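Local coordinates for 3-hexulose-6-phosphate synthase (Mycobacterium gastri, PDB 3AJX), which belongs to the orotidine 5'-phosphate decarboxylase / HUMPS family of TIM-barrel proteins and carries a bound magnesium ion in this structure, at residues 39-42 against 43-46; 145-148 against 149-152; 85-88 against 89-93. The protein carries 1 engineered substitution. All coordinates share one frame; numbering follows the deposited sequence.

Contact 1 of 3, residues 39-42 against 43-46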
loop_
_atom_site.group_PDB
_atom_site.type_symbol
_atom_site.label_atom_id
_atom_site.label_comp_id
_atom_site.label_asym_id
_atom_site.label_seq_id
_atom_site.Cartn_x
_atom_site.Cartn_y
_atom_site.Cartn_z
ATOM N N GLU A 39 -3.471 -4.707 -11.915
ATOM C CA GLU A 39 -4.610 -5.495 -12.388
ATOM C C GLU A 39 -5.829 -5.587 -11.478
ATOM O O GLU A 39 -6.920 -5.926 -11.939
ATOM C CB GLU A 39 -4.129 -6.918 -12.695
ATOM C CG GLU A 39 -3.043 -6.987 -13.749
ATOM C CD GLU A 39 -3.598 -6.977 -15.162
ATOM O OE1 GLU A 39 -4.675 -6.381 -15.380
ATOM O OE2 GLU A 39 -2.948 -7.556 -16.054
ATOM N N GLY A 40 -5.656 -5.303 -10.194
ATOM C CA GLY A 40 -6.778 -5.419 -9.283
ATOM C C GLY A 40 -6.827 -6.845 -8.764
ATOM O O GLY A 40 -5.985 -7.669 -9.129
ATOM N N LEU A 41 -7.822 -7.143 -7.934
ATOM C CA LEU A 41 -7.975 -8.465 -7.329
ATOM C C LEU A 41 -8.115 -9.644 -8.293
ATOM O O LEU A 41 -7.838 -10.782 -7.913
ATOM C CB LEU A 41 -9.166 -8.452 -6.366
ATOM C CG LEU A 41 -9.087 -7.445 -5.213
ATOM C CD1 LEU A 41 -10.381 -7.491 -4.414
ATOM C CD2 LEU A 41 -7.894 -7.764 -4.324
ATOM N N SER A 42 -8.531 -9.389 -9.531
ATOM C CA SER A 42 -8.702 -10.478 -10.491
ATOM C C SER A 42 -7.429 -11.281 -10.750
ATOM O O SER A 42 -7.503 -12.449 -11.122
ATOM C CB SER A 42 -9.261 -9.951 -11.823
ATOM O OG SER A 42 -8.391 -9.011 -12.422
ATOM N N VAL A 43 -6.259 -10.677 -10.550
ATOM C CA VAL A 43 -5.029 -11.427 -10.783
ATOM C C VAL A 43 -4.882 -12.520 -9.721
ATOM O O VAL A 43 -4.354 -13.599 -9.994
ATOM C CB VAL A 43 -3.776 -10.507 -10.795
ATOM C CG1 VAL A 43 -3.569 -9.861 -9.436
ATOM C CG2 VAL A 43 -2.549 -11.312 -11.210
ATOM N N ILE A 44 -5.362 -12.239 -8.512
ATOM C CA ILE A 44 -5.312 -13.202 -7.416
ATOM C C ILE A 44 -6.204 -14.391 -7.759
ATOM O O ILE A 44 -5.811 -15.549 -7.616
ATOM C CB ILE A 44 -5.839 -12.586 -6.097
ATOM C CG1 ILE A 44 -4.919 -11.456 -5.640
ATOM C CG2 ILE A 44 -5.941 -13.663 -5.013
ATOM C CD1 ILE A 44 -5.485 -10.664 -4.474
ATOM N N THR A 45 -7.411 -14.086 -8.215
ATOM C CA THR A 45 -8.380 -15.112 -8.566
ATOM C C THR A 45 -7.885 -15.996 -9.701
ATOM O O THR A 45 -8.040 -17.215 -9.660
ATOM C CB THR A 45 -9.713 -14.471 -8.970
ATOM O OG1 THR A 45 -10.127 -13.563 -7.942
ATOM C CG2 THR A 45 -10.783 -15.537 -9.160
ATOM N N ALA A 46 -7.277 -15.375 -10.704
ATOM C CA ALA A 46 -6.764 -16.111 -11.856
ATOM C C ALA A 46 -5.643 -17.073 -11.476
ATOM O O ALA A 46 -5.616 -18.219 -11.926
ATOM C CB ALA A 46 -6.274 -15.133 -12.916
#

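Contact 2 of 3, residues 145-148 against 149-152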
loop_
_atom_site.group_PDB
_atom_site.type_symbol
_atom_site.label_atom_id
_atom_site.label_comp_id
_atom_site.label_asym_id
_atom_site.label_seq_id
_atom_site.Cartn_x
_atom_site.Cartn_y
_atom_site.Cartn_z
ATOM N N PHE A 145 24.096 -2.535 1.232
ATOM C CA PHE A 145 22.959 -3.298 1.739
ATOM C C PHE A 145 23.423 -4.681 2.172
ATOM O O PHE A 145 24.117 -5.375 1.428
ATOM C CB PHE A 145 21.867 -3.464 0.683
ATOM C CG PHE A 145 20.780 -4.420 1.098
ATOM C CD1 PHE A 145 19.913 -4.096 2.138
ATOM C CD2 PHE A 145 20.669 -5.670 0.499
ATOM C CE1 PHE A 145 18.954 -5.005 2.578
ATOM C CE2 PHE A 145 19.711 -6.589 0.930
ATOM C CZ PHE A 145 18.854 -6.256 1.971
ATOM N N ASP A 146 23.022 -5.081 3.375
ATOM C CA ASP A 146 23.401 -6.380 3.912
ATOM C C ASP A 146 22.171 -7.180 4.324
ATOM O O ASP A 146 21.324 -6.696 5.073
ATOM C CB ASP A 146 24.321 -6.193 5.119
ATOM C CG ASP A 146 24.868 -7.502 5.644
ATOM O OD1 ASP A 146 25.578 -7.474 6.671
ATOM O OD2 ASP A 146 24.593 -8.554 5.031
ATOM N N LEU A 147 22.085 -8.409 3.832
ATOM C CA LEU A 147 20.967 -9.293 4.136
ATOM C C LEU A 147 21.023 -9.814 5.572
ATOM O O LEU A 147 20.004 -10.222 6.135
ATOM C CB LEU A 147 20.976 -10.474 3.166
ATOM C CG LEU A 147 19.853 -11.501 3.290
ATOM C CD1 LEU A 147 18.528 -10.857 2.911
ATOM C CD2 LEU A 147 20.147 -12.685 2.387
ATOM N N ASN A 148 22.210 -9.793 6.169
ATOM C CA ASN A 148 22.378 -10.288 7.531
ATOM C C ASN A 148 21.613 -9.482 8.576
ATOM O O ASN A 148 21.338 -9.979 9.669
ATOM C CB ASN A 148 23.864 -10.346 7.893
ATOM C CG ASN A 148 24.645 -11.279 6.987
ATOM O OD1 ASN A 148 24.230 -12.413 6.735
ATOM N ND2 ASN A 148 25.788 -10.810 6.498
ATOM N N GLY A 149 21.270 -8.241 8.246
ATOM C CA GLY A 149 20.517 -7.420 9.175
ATOM C C GLY A 149 19.127 -8.006 9.353
ATOM O O GLY A 149 18.579 -8.021 10.456
ATOM N N LEU A 150 18.555 -8.492 8.255
ATOM C CA LEU A 150 17.228 -9.096 8.287
ATOM C C LEU A 150 17.278 -10.435 9.010
ATOM O O LEU A 150 16.368 -10.777 9.764
ATOM C CB LEU A 150 16.703 -9.311 6.862
ATOM C CG LEU A 150 16.473 -8.069 5.999
ATOM C CD1 LEU A 150 16.123 -8.497 4.582
ATOM C CD2 LEU A 150 15.359 -7.215 6.595
ATOM N N LEU A 151 18.343 -11.196 8.778
ATOM C CA LEU A 151 18.486 -12.498 9.414
ATOM C C LEU A 151 18.662 -12.336 10.921
ATOM O O LEU A 151 18.101 -13.106 11.702
ATOM C CB LEU A 151 19.677 -13.258 8.818
ATOM C CG LEU A 151 19.645 -13.460 7.298
ATOM C CD1 LEU A 151 20.823 -14.318 6.863
ATOM C CD2 LEU A 151 18.341 -14.120 6.892
ATOM N N ALA A 152 19.434 -11.331 11.325
ATOM C CA ALA A 152 19.664 -11.071 12.741
ATOM C C ALA A 152 18.349 -10.698 13.414
ATOM O O ALA A 152 18.060 -11.139 14.528
ATOM C CB ALA A 152 20.678 -9.940 12.910
#

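Contact 3 of 3, residues 85-88 against 89-93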
loop_
_atom_site.group_PDB
_atom_site.type_symbol
_atom_site.label_atom_id
_atom_site.label_comp_id
_atom_site.label_asym_id
_atom_site.label_seq_id
_atom_site.Cartn_x
_atom_site.Cartn_y
_atom_site.Cartn_z
ATOM N N GLY A 85 3.646 -3.554 8.962
ATOM C CA GLY A 85 3.906 -3.477 10.387
ATOM C C GLY A 85 3.762 -2.044 10.873
ATOM O O GLY A 85 3.585 -1.795 12.064
ATOM N N SER A 86 3.842 -1.098 9.941
ATOM C CA SER A 86 3.712 0.321 10.263
ATOM C C SER A 86 2.253 0.721 10.478
ATOM O O SER A 86 1.969 1.823 10.945
ATOM C CB SER A 86 4.296 1.167 9.138
ATOM O OG SER A 86 3.665 0.850 7.913
ATOM N N ALA A 87 1.332 -0.170 10.129
ATOM C CA ALA A 87 -0.089 0.109 10.295
ATOM C C ALA A 87 -0.471 0.123 11.768
ATOM O O ALA A 87 0.235 -0.426 12.614
ATOM C CB ALA A 87 -0.920 -0.936 9.561
ATOM N N ASP A 88 -1.589 0.768 12.072
ATOM C CA ASP A 88 -2.078 0.841 13.441
ATOM C C ASP A 88 -2.360 -0.579 13.924
ATOM O O ASP A 88 -2.689 -1.452 13.124
ATOM C CB ASP A 88 -3.371 1.655 13.480
ATOM C CG ASP A 88 -3.774 2.034 14.884
ATOM O OD1 ASP A 88 -3.189 2.996 15.420
ATOM O OD2 ASP A 88 -4.664 1.368 15.450
ATOM N N ASP A 89 -2.236 -0.819 15.225
ATOM C CA ASP A 89 -2.516 -2.150 15.752
ATOM C C ASP A 89 -3.943 -2.568 15.402
ATOM O O ASP A 89 -4.196 -3.734 15.103
ATOM C CB ASP A 89 -2.344 -2.183 17.275
ATOM C CG ASP A 89 -0.891 -2.166 17.707
ATOM O OD1 ASP A 89 0.004 -2.165 16.837
ATOM O OD2 ASP A 89 -0.646 -2.160 18.933
ATOM N N SER A 90 -4.876 -1.618 15.439
ATOM C CA SER A 90 -6.273 -1.920 15.140
ATOM C C SER A 90 -6.455 -2.377 13.695
ATOM O O SER A 90 -7.363 -3.149 13.392
ATOM C CB SER A 90 -7.160 -0.701 15.424
ATOM O OG SER A 90 -6.873 0.368 14.543
ATOM N N THR A 91 -5.585 -1.905 12.808
ATOM C CA THR A 91 -5.647 -2.285 11.402
ATOM C C THR A 91 -5.198 -3.738 11.256
ATOM O O THR A 91 -5.815 -4.530 10.539
ATOM C CB THR A 91 -4.744 -1.365 10.559
ATOM O OG1 THR A 91 -5.260 -0.030 10.611
ATOM C CG2 THR A 91 -4.688 -1.835 9.105
ATOM N N ILE A 92 -4.118 -4.088 11.945
ATOM C CA ILE A 92 -3.621 -5.448 11.898
ATOM C C ILE A 92 -4.653 -6.359 12.555
ATOM O O ILE A 92 -4.928 -7.453 12.065
ATOM C CB ILE A 92 -2.264 -5.565 12.623
ATOM C CG1 ILE A 92 -1.216 -4.760 11.846
ATOM C CG2 ILE A 92 -1.857 -7.028 12.739
ATOM C CD1 ILE A 92 0.141 -4.662 12.516
ATOM N N ALA A 93 -5.235 -5.895 13.657
ATOM C CA ALA A 93 -6.245 -6.676 14.363
ATOM C C ALA A 93 -7.438 -6.962 13.451
ATOM O O ALA A 93 -7.997 -8.055 13.478
ATOM C CB ALA A 93 -6.708 -5.930 15.611
HETATM O O HOH W 1 -3.422 1.934 10.168
HETATM O O HOH W 2 -1.262 1.227 17.189
#

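Contact 1 of 3, residues 39-42 against 43-46
The connection between two successive helices of a TIM barrel, 33-39 and 42-50, turns at Gly40, whose carbonyl reaches forward to Val43 in the first turn of the second helix. Gly40 is the first residue to leave helical geometry, with a positive phi of 88°, where a CB would press on the carbonyl of Glu39; only a residue without a side chain fits easily. Gly40 O accepts a weak bond from Val43 N and also lies 3.3 Å from Val43 CG1, the branch of the buried valine set between backbone N and carbonyl carbon (chi1 64°). Glu39 closes the first helix: its CB rests against Val43 CB, while its carboxylate leads away and accepts a hydrogen bond from Thr12 N through OE2. Leu41 O serves two amides. Ile44 N meets Leu41 O at 2.9 Å from above the carbonyl plane, and Thr45 N adds a weak bond to the same oxygen. Exposed Thr45 hydrogen-bonds through OG1 to Ala76 O. The Leu41 backbone is hydrogen-bonded to the second subunit. Ala46 N binds Ser42 O at 3.0 Å, a regular helical bond. The buried Ile44 touches Val56 and Ala58 of strand 55-62, and Leu41 lies beside it, pointing the same way, with Leu41 CD2 3.8 Å from Ile44 CD1.

Contact 2 of 3, residues 145-148 against 149-152
Leu147 and Leu150 cross at about a right angle and meet through their methyl ends, CD1 of Leu147 lying 3.8 Å from CD1 of Leu150. Although Leu147 leaves the backbone pointing away from the helix, its CG stands anti to the backbone N (chi1 -178°) and the bend at chi2 brings the branch back over the first turn. The same Leu150 CD1 also meets the Phe145 ring, at its edge and near its plane, 4.4 Å from Phe145 CZ. One face of that ring has Leu147 N above it, offset toward the rim. Leu151 also meets Leu147, with Leu151 CG 4.5 Å from Leu147 CG. Asn148 and Leu151 cross obliquely, OD1 of the one coming up to CD1 of the other.

This is the first turn of helix 148-157 in the TIM barrel, where Asp146 supplies the capping bond. Asp146 OD2 accepts from Asn148 N at 2.9 Å; the bond is nearly straight at the hydrogen (169°), yet the donor stands above the carboxylate plane. A short acidic side chain suits this place, because it can meet an amide of the first turn, and its charge probably favours the helix N-terminus. Asp146 OD1 receives a further weak bond from Asn148 ND2, which ties the exposed amide group to the cap. Leu147 O takes Leu151 N in the carbonyl plane and, weakly, Leu150 N. The leucines suit the inward side: Leu147 and Leu151 both reach Val163 of strand 161-164, and Leu151 also packs on Ala174 and Val175 of helix 172-177. Ala152 N closes the turn on Asn148 O at 2.9 Å.

Contact 3 of 3, residues 85-88 against 89-93
The backbone changes from extended at Asp88 (psi 151°) to helical at Asp89, and Asp88 O then receives both Thr91 N, from above its carbonyl plane at 2.9 Å, and Ile92 N, within that plane at 3.2 Å. Asp88 is the N-cap of helix 89-102. With CG anti to its own N (chi1 -167°), its carboxylate swings forward to the first turn, and Asp88 OD2 accepts from Ser90 N at 3.0 Å and from Ser90 OG at 2.6 Å. Both donors approach on the anti side but from opposite faces of the carboxylate plane, a grip that should limit its rotation. Serine suits the second position of the helix because its short hydroxyl can turn back to the cap. One water links Asp88 N to Thr91 OG1. The small Ala87 packs by its CB against Thr91 CG2, 3.9 Å away, and more loosely on Ile92 CG1. Lys142 of the second subunit forms a salt bridge with Asp88 OD2, and Asp138 of the second subunit is hydrogen-bonded to Thr91 OG1. The segment carries the chain from strand 80-84 into helix 89-102; toward helix 116-125, Asp89 pairs with Arg119, and Ile92 packs against Arg119 and Val123.

Overall arrangement
All three contacts mark the start of a helix in one TIM barrel, and each is partly buried, the buried residues being mostly apolar. Contacts 1 and 2 lie on opposite sides of the chain's centre, their own centres about 32 Å apart; contact 3 is about 24 Å from each, centre to centre. Contact 1 joins helix 33-39 to 42-50 and has no aspartate cap within its two segments. Contacts 2 and 3 each use an aspartate, the former leading from the loop after helix 137-140 into helix 148-157, the latter from strand 80-84 into helix 89-102. Contact 2 has the most exposed residues and touches no other subunit; contact 1 meets the second subunit through backbone bonds, contact 3 through charged and hydroxyl side chains.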